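Local structure of membrane-anchored mycosin mycp1 (Mycobacterium smegmatis, 4KB5) at residues Ala106-Gly111 against Leu286-Tyr291; Ala41-Ala46 against Gly118-Ala123. The protein is a membrane-anchored, subtilisin-like serine protease that cleaves EspB and may regulate ESX-1 (type VII) secretion and virulence in mycobacteria. All coordinates share one frame; numbering follows the deposited sequence.

Contact 1: Ala106-Gly111 against Leu286-Tyr291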
loop_
_atom_site.group_PDB
_atom_site.type_symbol
_atom_site.label_atom_id
_atom_site.label_comp_id
_atom_site.label_asym_id
_atom_site.label_seq_id
_atom_site.Cartn_x
_atom_site.Cartn_y
_atom_site.Cartn_z
ATOM N N ALA A 106 4.239 2.397 8.920
ATOM C CA ALA A 106 3.539 1.936 10.125
ATOM C C ALA A 106 3.097 3.081 11.032
ATOM O O ALA A 106 2.027 3.025 11.640
ATOM C CB ALA A 106 4.425 0.957 10.913
ATOM N N ALA A 107 3.935 4.110 11.140
ATOM C CA ALA A 107 3.633 5.253 12.010
ATOM C C ALA A 107 2.488 6.080 11.424
ATOM O O ALA A 107 1.632 6.549 12.165
ATOM C CB ALA A 107 4.871 6.123 12.221
ATOM N N ILE A 108 2.459 6.246 10.104
ATOM C CA ILE A 108 1.291 6.892 9.460
ATOM C C ILE A 108 -0.005 6.142 9.793
ATOM O O ILE A 108 -1.039 6.758 10.114
ATOM C CB ILE A 108 1.518 7.096 7.955
ATOM C CG1 ILE A 108 2.481 8.277 7.779
ATOM C CG2 ILE A 108 0.201 7.394 7.221
ATOM C CD1 ILE A 108 3.244 8.291 6.475
ATOM N N ILE A 109 0.071 4.805 9.786
ATOM C CA ILE A 109 -1.107 3.993 10.018
ATOM C C ILE A 109 -1.528 4.102 11.474
ATOM O O ILE A 109 -2.695 4.364 11.765
ATOM C CB ILE A 109 -0.890 2.507 9.613
ATOM C CG1 ILE A 109 -0.734 2.370 8.095
ATOM C CG2 ILE A 109 -2.024 1.616 10.119
ATOM C CD1 ILE A 109 -0.127 1.043 7.659
ATOM N N GLY A 110 -0.576 3.912 12.385
ATOM C CA GLY A 110 -0.924 3.700 13.777
ATOM C C GLY A 110 -0.045 4.367 14.818
ATOM O O GLY A 110 -0.166 4.048 15.987
ATOM N N GLY A 111 0.842 5.272 14.399
ATOM C CA GLY A 111 1.707 5.993 15.340
ATOM C C GLY A 111 0.929 6.641 16.475
ATOM O O GLY A 111 -0.082 7.316 16.238
ATOM N N LEU A 286 5.622 14.586 3.652
ATOM C CA LEU A 286 4.922 14.083 4.834
ATOM C C LEU A 286 5.793 14.128 6.069
ATOM O O LEU A 286 7.015 14.250 5.978
ATOM C CB LEU A 286 4.435 12.644 4.610
ATOM C CG LEU A 286 3.581 12.430 3.356
ATOM C CD1 LEU A 286 3.277 10.948 3.231
ATOM C CD2 LEU A 286 2.311 13.259 3.439
ATOM N N THR A 287 5.134 14.025 7.219
ATOM C CA THR A 287 5.793 13.796 8.493
ATOM C C THR A 287 5.425 12.403 8.989
ATOM O O THR A 287 4.266 11.990 8.899
ATOM C CB THR A 287 5.358 14.846 9.533
ATOM O OG1 THR A 287 5.693 16.142 9.036
ATOM C CG2 THR A 287 6.070 14.639 10.891
ATOM N N SER A 288 6.416 11.710 9.540
ATOM C CA SER A 288 6.214 10.403 10.150
ATOM C C SER A 288 7.235 10.214 11.271
ATOM O O SER A 288 8.036 11.105 11.551
ATOM C CB SER A 288 6.539 9.289 9.156
ATOM O OG SER A 288 5.847 8.095 9.481
ATOM N N LEU A 289 7.197 9.048 11.906
ATOM C CA LEU A 289 8.013 8.761 13.091
ATOM C C LEU A 289 9.168 7.860 12.720
ATOM O O LEU A 289 9.031 7.000 11.838
ATOM C CB LEU A 289 7.187 8.098 14.205
ATOM C CG LEU A 289 6.001 8.866 14.789
ATOM C CD1 LEU A 289 5.361 8.075 15.926
ATOM C CD2 LEU A 289 6.372 10.279 15.250
ATOM N N GLY A 290 10.297 8.044 13.407
ATOM C CA GLY A 290 11.533 7.336 13.082
ATOM C C GLY A 290 11.760 6.128 13.959
ATOM O O GLY A 290 10.827 5.635 14.617
ATOM N N TYR A 291 13.012 5.663 13.988
ATOM C CA TYR A 291 13.360 4.429 14.705
ATOM C C TYR A 291 13.169 4.500 16.216
ATOM O O TYR A 291 13.000 3.470 16.852
ATOM C CB TYR A 291 14.779 3.968 14.381
ATOM C CG TYR A 291 15.032 3.687 12.911
ATOM C CD1 TYR A 291 16.336 3.645 12.406
ATOM C CD2 TYR A 291 13.966 3.485 12.017
ATOM C CE1 TYR A 291 16.578 3.389 11.064
ATOM C CE2 TYR A 291 14.195 3.237 10.680
ATOM C CZ TYR A 291 15.491 3.194 10.203
ATOM O OH TYR A 291 15.698 2.930 8.873
#
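Two first torsions bring S288 OG and I108 CG1 side by side: OG of S288 stands anti to its own backbone N (chi1 -155°), and CG1 of I108 lies anti to its carbonyl carbon (chi1 -75°). OG thereby comes 3.8 Å from I108 CG1 and 3.5 Å from A107 CB, touching two successive residues of helix 102-110. A107 aims its methyl at the strand residues 288-289, where it also meets L289 CB at 3.6 Å and, a little farther, L289 CG. CD1 of the same leucine lies 4.2 Å from G111 CA. At the other end of the contact I108 and L286 meet tip to tip, CD1 to CD1 at 4.2 Å, their side chains crossing at about a right angle; A316 and Y317 of helix 311-328 also touch I108, and F313 touches L286. Across the two segments the side-chain contacts are mainly apolar; the serine hydroxyl is hydrogen-bonded to M104 O, one turn before I108 in the same helix. The chemistry implies that the S288 hydroxyl ties this short strand to the main chain of helix 102-110 at M104, while methyl and methylene packing make up most of the contact with 106-111.

Contact 2: Ala41-Ala46 against Gly118-Ala123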
loop_
_atom_site.group_PDB
_atom_site.type_symbol
_atom_site.label_atom_id
_atom_site.label_comp_id
_atom_site.label_asym_id
_atom_site.label_seq_id
_atom_site.Cartn_x
_atom_site.Cartn_y
_atom_site.Cartn_z
ATOM N N ALA A 41 5.991 20.744 16.392
ATOM C CA ALA A 41 4.918 21.118 17.305
ATOM C C ALA A 41 3.629 21.354 16.522
ATOM O O ALA A 41 2.534 21.158 17.051
ATOM C CB ALA A 41 5.291 22.356 18.111
ATOM N N ASP A 42 3.772 21.764 15.265
ATOM C CA ASP A 42 2.636 21.944 14.346
ATOM C C ASP A 42 2.066 20.585 13.914
ATOM O O ASP A 42 2.816 19.620 13.771
ATOM C CB ASP A 42 3.106 22.682 13.089
ATOM C CG ASP A 42 3.678 24.073 13.380
ATOM O OD1 ASP A 42 3.343 24.672 14.428
ATOM O OD2 ASP A 42 4.459 24.574 12.535
ATOM N N ARG A 43 0.754 20.512 13.699
ATOM C CA ARG A 43 0.126 19.351 13.034
ATOM C C ARG A 43 0.700 19.229 11.623
ATOM O O ARG A 43 0.857 20.236 10.947
ATOM C CB ARG A 43 -1.392 19.534 12.941
ATOM C CG ARG A 43 -2.141 19.409 14.256
ATOM C CD ARG A 43 -2.763 18.034 14.400
ATOM N NE ARG A 43 -3.492 17.875 15.659
ATOM C CZ ARG A 43 -3.130 17.060 16.650
ATOM N NH1 ARG A 43 -2.035 16.306 16.552
ATOM N NH2 ARG A 43 -3.874 16.994 17.746
ATOM N N PRO A 44 1.065 18.004 11.189
ATOM C CA PRO A 44 1.507 17.827 9.796
ATOM C C PRO A 44 0.358 18.183 8.852
ATOM O O PRO A 44 -0.803 18.029 9.230
ATOM C CB PRO A 44 1.813 16.322 9.699
ATOM C CG PRO A 44 1.959 15.860 11.113
ATOM C CD PRO A 44 1.057 16.730 11.930
ATOM N N TRP A 45 0.675 18.659 7.654
ATOM C CA TRP A 45 -0.374 19.115 6.730
ATOM C C TRP A 45 -1.405 18.056 6.421
ATOM O O TRP A 45 -2.599 18.363 6.321
ATOM C CB TRP A 45 0.220 19.732 5.458
ATOM C CG TRP A 45 0.703 18.767 4.393
ATOM C CD1 TRP A 45 2.011 18.342 4.153
ATOM C CD2 TRP A 45 -0.103 18.113 3.349
ATOM N NE1 TRP A 45 2.063 17.479 3.086
ATOM C CE2 TRP A 45 0.829 17.299 2.557
ATOM C CE3 TRP A 45 -1.461 18.113 3.009
ATOM C CZ2 TRP A 45 0.404 16.536 1.472
ATOM C CZ3 TRP A 45 -1.875 17.332 1.923
ATOM C CH2 TRP A 45 -0.963 16.572 1.165
ATOM N N ALA A 46 -0.973 16.796 6.299
ATOM C CA ALA A 46 -1.906 15.714 5.957
ATOM C C ALA A 46 -2.954 15.512 7.052
ATOM O O ALA A 46 -4.103 15.170 6.759
ATOM C CB ALA A 46 -1.155 14.412 5.668
ATOM N N GLY A 118 3.126 17.430 17.363
ATOM C CA GLY A 118 1.798 17.344 16.778
ATOM C C GLY A 118 1.548 16.148 15.866
ATOM O O GLY A 118 0.524 16.122 15.175
ATOM N N PHE A 119 2.454 15.162 15.843
ATOM C CA PHE A 119 2.217 13.982 14.991
ATOM C C PHE A 119 1.332 12.952 15.669
ATOM O O PHE A 119 1.561 12.595 16.819
ATOM C CB PHE A 119 3.495 13.297 14.488
ATOM C CG PHE A 119 3.215 12.084 13.632
ATOM C CD1 PHE A 119 2.997 10.826 14.218
ATOM C CD2 PHE A 119 3.114 12.200 12.251
ATOM C CE1 PHE A 119 2.701 9.713 13.431
ATOM C CE2 PHE A 119 2.812 11.095 11.466
ATOM C CZ PHE A 119 2.615 9.850 12.054
ATOM N N VAL A 120 0.326 12.482 14.936
ATOM C CA VAL A 120 -0.389 11.256 15.286
ATOM C C VAL A 120 -0.750 10.497 13.990
ATOM O O VAL A 120 -0.972 11.116 12.927
ATOM C CB VAL A 120 -1.618 11.520 16.195
ATOM C CG1 VAL A 120 -2.686 12.369 15.487
ATOM C CG2 VAL A 120 -2.218 10.217 16.693
ATOM N N GLY A 121 -0.777 9.167 14.078
ATOM C CA GLY A 121 -1.218 8.329 12.975
ATOM C C GLY A 121 -2.740 8.359 12.829
ATOM O O GLY A 121 -3.458 8.838 13.722
ATOM N N MET A 122 -3.231 7.832 11.711
ATOM C CA MET A 122 -4.670 7.816 11.425
ATOM C C MET A 122 -5.435 7.045 12.512
ATOM O O MET A 122 -6.496 7.485 12.978
ATOM C CB MET A 122 -4.904 7.222 10.023
ATOM C CG MET A 122 -6.353 7.139 9.583
ATOM S SD MET A 122 -7.063 8.722 9.073
ATOM C CE MET A 122 -6.012 9.153 7.694
ATOM N N ALA A 123 -4.874 5.909 12.932
ATOM C CA ALA A 123 -5.548 4.995 13.849
ATOM C C ALA A 123 -4.592 4.553 14.967
ATOM O O ALA A 123 -4.051 3.438 14.921
ATOM C CB ALA A 123 -6.099 3.796 13.085
#
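The carbonyl oxygen of G118 is held from the side of 41-46 by R43, whose NH1 donates a hydrogen bond to it at 2.9 Å. The bond is bent, with an N-H...O angle of 139°, and NH1 stands above the carbonyl plane by 49°. Seen from the arginine, however, the oxygen sits at the guanidinium edge and close to its plane. R43 starts out directed away from 118-123; the bend at chi2 turns the chain back so that NH1 reaches the oxygen, and V120 CG1 approaches the same nitrogen at 4.1 Å. P44 closes in on the same carbonyl, its CD lying 3.3 Å from G118 O. Its CG meets F119 CD2 at 4.0 Å, the proline and phenylalanine side chains crossing at about a right angle, while T287 also touches the proline. The backbones are closest at this point, R43 CA lying 4.6 Å from G118 CA, and a backbone hydrogen bond between G118 and F40 extends the junction. P44 occupies the N-cap position of helix 45-49, so the contact joins the lead-in to that helix to the loop before strand 127-132, consistent with the N-terminal region of a mycosin wrapping around its subtilisin-like catalytic domain.

In the fold
Contacts 1 and 2 have centres about 9 Å apart and are joined through segment 106-111 of contact 1, against which segment 118-123 of contact 2 is bonded. Segment 118-123 comes back to this helix: M122 N lies 2.9 Å from I108 O and A123 N 2.9 Å from I109 O, both probable hydrogen bonds. F119 bridges the two contacts by packing, with CE2 3.1 Å from T287 O and CZ 3.4 Å from A107 O. Contact 1 is the one nearer the charge relay system: the I108 side chain is about 8 Å from that of S312 and about 9 Å from that of H101, both inferred catalytic residues. Contact 2 is more peripheral, its centre about 20 Å from the chain centre against about 14 Å for contact 1.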